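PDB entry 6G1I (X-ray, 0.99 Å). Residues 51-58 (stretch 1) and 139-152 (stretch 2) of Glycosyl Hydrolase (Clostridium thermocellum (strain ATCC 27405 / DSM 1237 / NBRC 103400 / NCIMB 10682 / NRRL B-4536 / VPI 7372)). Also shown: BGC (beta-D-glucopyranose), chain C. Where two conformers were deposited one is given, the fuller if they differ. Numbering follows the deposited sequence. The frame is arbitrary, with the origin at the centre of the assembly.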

# COMPACT_ATOMS: atom_id res chain seq x y z
N ASP A 51 -5.29 14.90 -1.37
CA ASP A 51 -6.59 15.33 -0.86
C ASP A 51 -7.48 14.13 -0.55
O ASP A 51 -8.11 14.11 0.51
CB ASP A 51 -7.31 16.26 -1.81
CG ASP A 51 -6.72 17.65 -1.81
OD1 ASP A 51 -6.55 18.22 -0.71
OD2 ASP A 51 -6.47 18.14 -2.90
N VAL A 52 -7.54 13.12 -1.42
CA VAL A 52 -8.41 11.99 -1.12
C VAL A 52 -7.83 11.14 0.06
O VAL A 52 -8.58 10.63 0.87
CB VAL A 52 -8.75 11.14 -2.38
CG1 VAL A 52 -7.53 10.48 -3.02
CG2 VAL A 52 -9.81 10.11 -2.06
N ILE A 53 -6.51 10.99 0.09
CA ILE A 53 -5.88 10.27 1.21
C ILE A 53 -6.25 10.92 2.55
O ILE A 53 -6.67 10.25 3.50
CB ILE A 53 -4.38 10.16 1.01
CG1 ILE A 53 -4.02 9.28 -0.20
CG2 ILE A 53 -3.70 9.67 2.29
CD1 ILE A 53 -2.58 9.42 -0.63
N ARG A 54 -6.09 12.24 2.60
CA ARG A 54 -6.42 12.99 3.81
C ARG A 54 -7.92 12.90 4.15
O ARG A 54 -8.31 12.71 5.30
CB ARG A 54 -5.98 14.44 3.65
CG ARG A 54 -6.15 15.25 4.91
CD ARG A 54 -6.07 16.75 4.70
NE ARG A 54 -7.17 17.19 3.84
CZ ARG A 54 -7.06 17.54 2.55
NH1 ARG A 54 -5.91 17.90 2.02
NH2 ARG A 54 -8.13 17.52 1.79
N ASP A 55 -8.75 13.11 3.14
CA ASP A 55 -10.18 13.09 3.34
C ASP A 55 -10.66 11.76 3.92
O ASP A 55 -11.54 11.73 4.75
CB ASP A 55 -10.95 13.39 2.02
CG ASP A 55 -10.86 14.81 1.59
OD1 ASP A 55 -10.41 15.71 2.35
OD2 ASP A 55 -11.29 15.08 0.43
N VAL A 56 -10.11 10.66 3.41
CA VAL A 56 -10.53 9.34 3.88
C VAL A 56 -9.90 9.03 5.25
O VAL A 56 -10.60 8.64 6.20
CB VAL A 56 -10.18 8.29 2.86
CG1 VAL A 56 -10.45 6.88 3.44
CG2 VAL A 56 -10.94 8.53 1.56
N CYS A 57 -8.59 9.17 5.35
CA CYS A 57 -7.86 8.62 6.51
C CYS A 57 -7.70 9.61 7.67
O CYS A 57 -7.46 9.20 8.81
CB CYS A 57 -6.47 8.15 6.08
SG CYS A 57 -6.52 6.78 4.93
N GLY A 58 -7.73 10.91 7.40
CA GLY A 58 -7.52 11.90 8.44
C GLY A 58 -6.09 12.01 8.91
O GLY A 58 -5.86 12.55 10.00
N GLY A 139 -2.36 0.20 -5.62
CA GLY A 139 -2.36 -0.26 -4.20
C GLY A 139 -2.91 0.83 -3.28
O GLY A 139 -3.70 0.57 -2.40
N ILE A 140 -2.53 2.11 -3.55
CA ILE A 140 -3.08 3.22 -2.77
C ILE A 140 -4.59 3.28 -2.97
O ILE A 140 -5.37 3.40 -2.03
CB ILE A 140 -2.37 4.52 -3.10
CG1 ILE A 140 -0.93 4.45 -2.59
CG2 ILE A 140 -3.09 5.70 -2.51
CD1 ILE A 140 -0.01 5.52 -3.14
N ARG A 141 -5.04 3.20 -4.24
CA ARG A 141 -6.47 3.26 -4.52
C ARG A 141 -7.20 2.15 -3.79
O ARG A 141 -8.28 2.31 -3.21
CB ARG A 141 -6.75 3.15 -6.02
CG ARG A 141 -8.22 3.36 -6.37
CD ARG A 141 -8.48 3.18 -7.83
NE ARG A 141 -9.82 3.64 -8.19
CZ ARG A 141 -10.95 2.94 -8.01
NH1 ARG A 141 -12.11 3.54 -8.32
NH2 ARG A 141 -10.95 1.70 -7.61
N HIS A 142 -6.65 0.92 -3.86
CA HIS A 142 -7.26 -0.26 -3.27
C HIS A 142 -7.35 -0.15 -1.76
O HIS A 142 -8.37 -0.48 -1.17
CB HIS A 142 -6.39 -1.45 -3.73
CG HIS A 142 -6.91 -2.81 -3.45
ND1 HIS A 142 -8.18 -3.22 -3.84
CD2 HIS A 142 -6.29 -3.88 -2.93
CE1 HIS A 142 -8.29 -4.52 -3.58
NE2 HIS A 142 -7.15 -4.94 -3.05
N PHE A 143 -6.29 0.37 -1.12
CA PHE A 143 -6.34 0.65 0.27
C PHE A 143 -7.47 1.67 0.63
O PHE A 143 -8.24 1.46 1.55
CB PHE A 143 -4.98 1.17 0.80
CG PHE A 143 -5.08 1.79 2.14
CD1 PHE A 143 -5.28 1.04 3.30
CD2 PHE A 143 -5.02 3.19 2.28
CE1 PHE A 143 -5.44 1.66 4.52
CE2 PHE A 143 -5.12 3.79 3.50
CZ PHE A 143 -5.34 3.04 4.63
N LEU A 144 -7.54 2.74 -0.17
CA LEU A 144 -8.61 3.75 0.08
C LEU A 144 -10.00 3.16 -0.08
O LEU A 144 -10.92 3.55 0.64
CB LEU A 144 -8.43 4.98 -0.77
CG LEU A 144 -7.15 5.82 -0.47
CD1 LEU A 144 -7.07 6.96 -1.42
CD2 LEU A 144 -7.10 6.29 0.97
N HIS A 145 -10.15 2.21 -1.02
CA HIS A 145 -11.44 1.53 -1.15
C HIS A 145 -11.86 0.90 0.21
O HIS A 145 -13.01 1.06 0.64
CB HIS A 145 -11.34 0.46 -2.27
CG HIS A 145 -12.38 -0.61 -2.13
ND1 HIS A 145 -13.72 -0.40 -2.39
CD2 HIS A 145 -12.28 -1.90 -1.71
CE1 HIS A 145 -14.40 -1.50 -2.10
NE2 HIS A 145 -13.55 -2.43 -1.71
N PHE A 146 -10.93 0.16 0.80
CA PHE A 146 -11.24 -0.52 2.08
C PHE A 146 -11.31 0.44 3.25
O PHE A 146 -12.14 0.28 4.14
CB PHE A 146 -10.24 -1.62 2.36
CG PHE A 146 -10.41 -2.80 1.44
CD1 PHE A 146 -11.53 -3.64 1.58
CD2 PHE A 146 -9.46 -3.08 0.49
CE1 PHE A 146 -11.68 -4.72 0.72
CE2 PHE A 146 -9.63 -4.17 -0.37
CZ PHE A 146 -10.75 -4.97 -0.24
N ALA A 147 -10.48 1.50 3.25
CA ALA A 147 -10.55 2.51 4.30
C ALA A 147 -11.91 3.19 4.25
O ALA A 147 -12.49 3.50 5.30
CB ALA A 147 -9.41 3.48 4.14
N ARG A 148 -12.46 3.45 3.05
CA ARG A 148 -13.80 4.02 2.97
C ARG A 148 -14.87 3.05 3.44
O ARG A 148 -15.83 3.48 4.10
CB ARG A 148 -14.11 4.51 1.54
CG ARG A 148 -13.72 5.90 1.37
CD ARG A 148 -14.03 6.45 -0.04
NE ARG A 148 -13.94 7.88 -0.04
CZ ARG A 148 -13.58 8.62 -1.09
NH1 ARG A 148 -13.36 8.05 -2.25
NH2 ARG A 148 -13.43 9.91 -0.96
N LEU A 149 -14.74 1.75 3.18
CA LEU A 149 -15.67 0.78 3.79
C LEU A 149 -15.59 0.91 5.31
O LEU A 149 -16.62 0.93 6.01
CB LEU A 149 -15.38 -0.66 3.37
CG LEU A 149 -15.58 -1.02 1.91
CD1 LEU A 149 -15.31 -2.48 1.66
CD2 LEU A 149 -16.94 -0.68 1.36
N ALA A 150 -14.37 1.00 5.84
CA ALA A 150 -14.20 1.09 7.29
C ALA A 150 -14.77 2.37 7.88
O ALA A 150 -15.33 2.37 8.99
CB ALA A 150 -12.74 0.99 7.65
N LYS A 151 -14.65 3.48 7.16
CA LYS A 151 -15.13 4.78 7.62
C LYS A 151 -16.64 4.81 7.81
O LYS A 151 -17.15 5.69 8.47
CB LYS A 151 -14.62 5.86 6.65
CG LYS A 151 -14.85 7.29 7.05
CD LYS A 151 -14.24 8.24 6.04
CE LYS A 151 -14.60 9.69 6.21
NZ LYS A 151 -13.92 10.42 5.11
N GLU A 152 -17.38 3.87 7.23
CA GLU A 152 -18.83 3.77 7.51
C GLU A 152 -19.10 3.53 9.00
O GLU A 152 -20.18 3.86 9.48
CB GLU A 152 -19.51 2.69 6.67
CG GLU A 152 -19.57 2.99 5.16
CD GLU A 152 -20.34 4.27 4.84
OE1 GLU A 152 -21.54 4.31 5.00
OE2 GLU A 152 -19.72 5.27 4.48
C2 BGC C . -7.00 -8.59 -1.72
C3 BGC C . -8.45 -8.83 -1.34
C4 BGC C . -8.76 -10.33 -1.27
C5 BGC C . -7.74 -11.00 -0.36
C6 BGC C . -7.92 -12.51 -0.17
C1 BGC C . -6.09 -9.39 -0.81
O2 BGC C . -6.68 -7.19 -1.63
O3 BGC C . -9.27 -8.19 -2.35
O4 BGC C . -10.08 -10.48 -0.71
O5 BGC C . -6.42 -10.78 -0.89
O6 BGC C . -8.05 -13.19 -1.40

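Residues 51-57 belong to a helix that begins earlier in the chain, and most of stretch 2, from Gly 139 on, is a second helix; the two run in nearly the same direction, their axes inclined by 27° and 9.8 Å apart at closest approach. Their contact buries 480 Å², summed over both sides, and is largely apolar.

Asp 51 lies out of reach of stretch 2. Its OD1 instead accepts a hydrogen bond from Arg 54 NH1 (2.8 Å) within a salt bridge, one turn along the same helix. Val 52 points toward stretch 2 and meets two residues there: its CG1 lies 3.9 Å from Leu 144 CD1, and its CG2 3.8 Å from Arg 148 NH2. Ile 53 continues the apolar surface, with CG1 4.0 Å from Leu 144 CD1 and CD1 4.2 Å from Ile 140 CG2. Arg 54 faces away, and its NH2 also forms a salt bridge with Asp 55 OD1 (3.0 Å), so its charge is paired within its own helix.

The hydrogen bond between the stretches comes from Lys 151, whose extended, all-t side chain brings NZ to 2.7 Å from the backbone O of Asp 55. This carbonyl lies close to the C-terminal end of its helix, where the ammonium group can serve as donor.

Val 56 is the most extensively covered residue. Its CG1 packs 3.6 Å from Ala 147 CB, where the small methyl side chain permits close approach, while CG2 lies over one face of the Arg 148 guanidinium, 3.5 Å from NE. Cys 57 places SG at the edge of the Phe 143 ring, 3.6 Å from CE2, and 4.0 Å from Leu 144 CD2. Leu 144 is thus a knob set among Val 52, Ile 53, Val 56 and Cys 57. Gly 58 then leaves the helix with positive phi, a conformation that favours glycine.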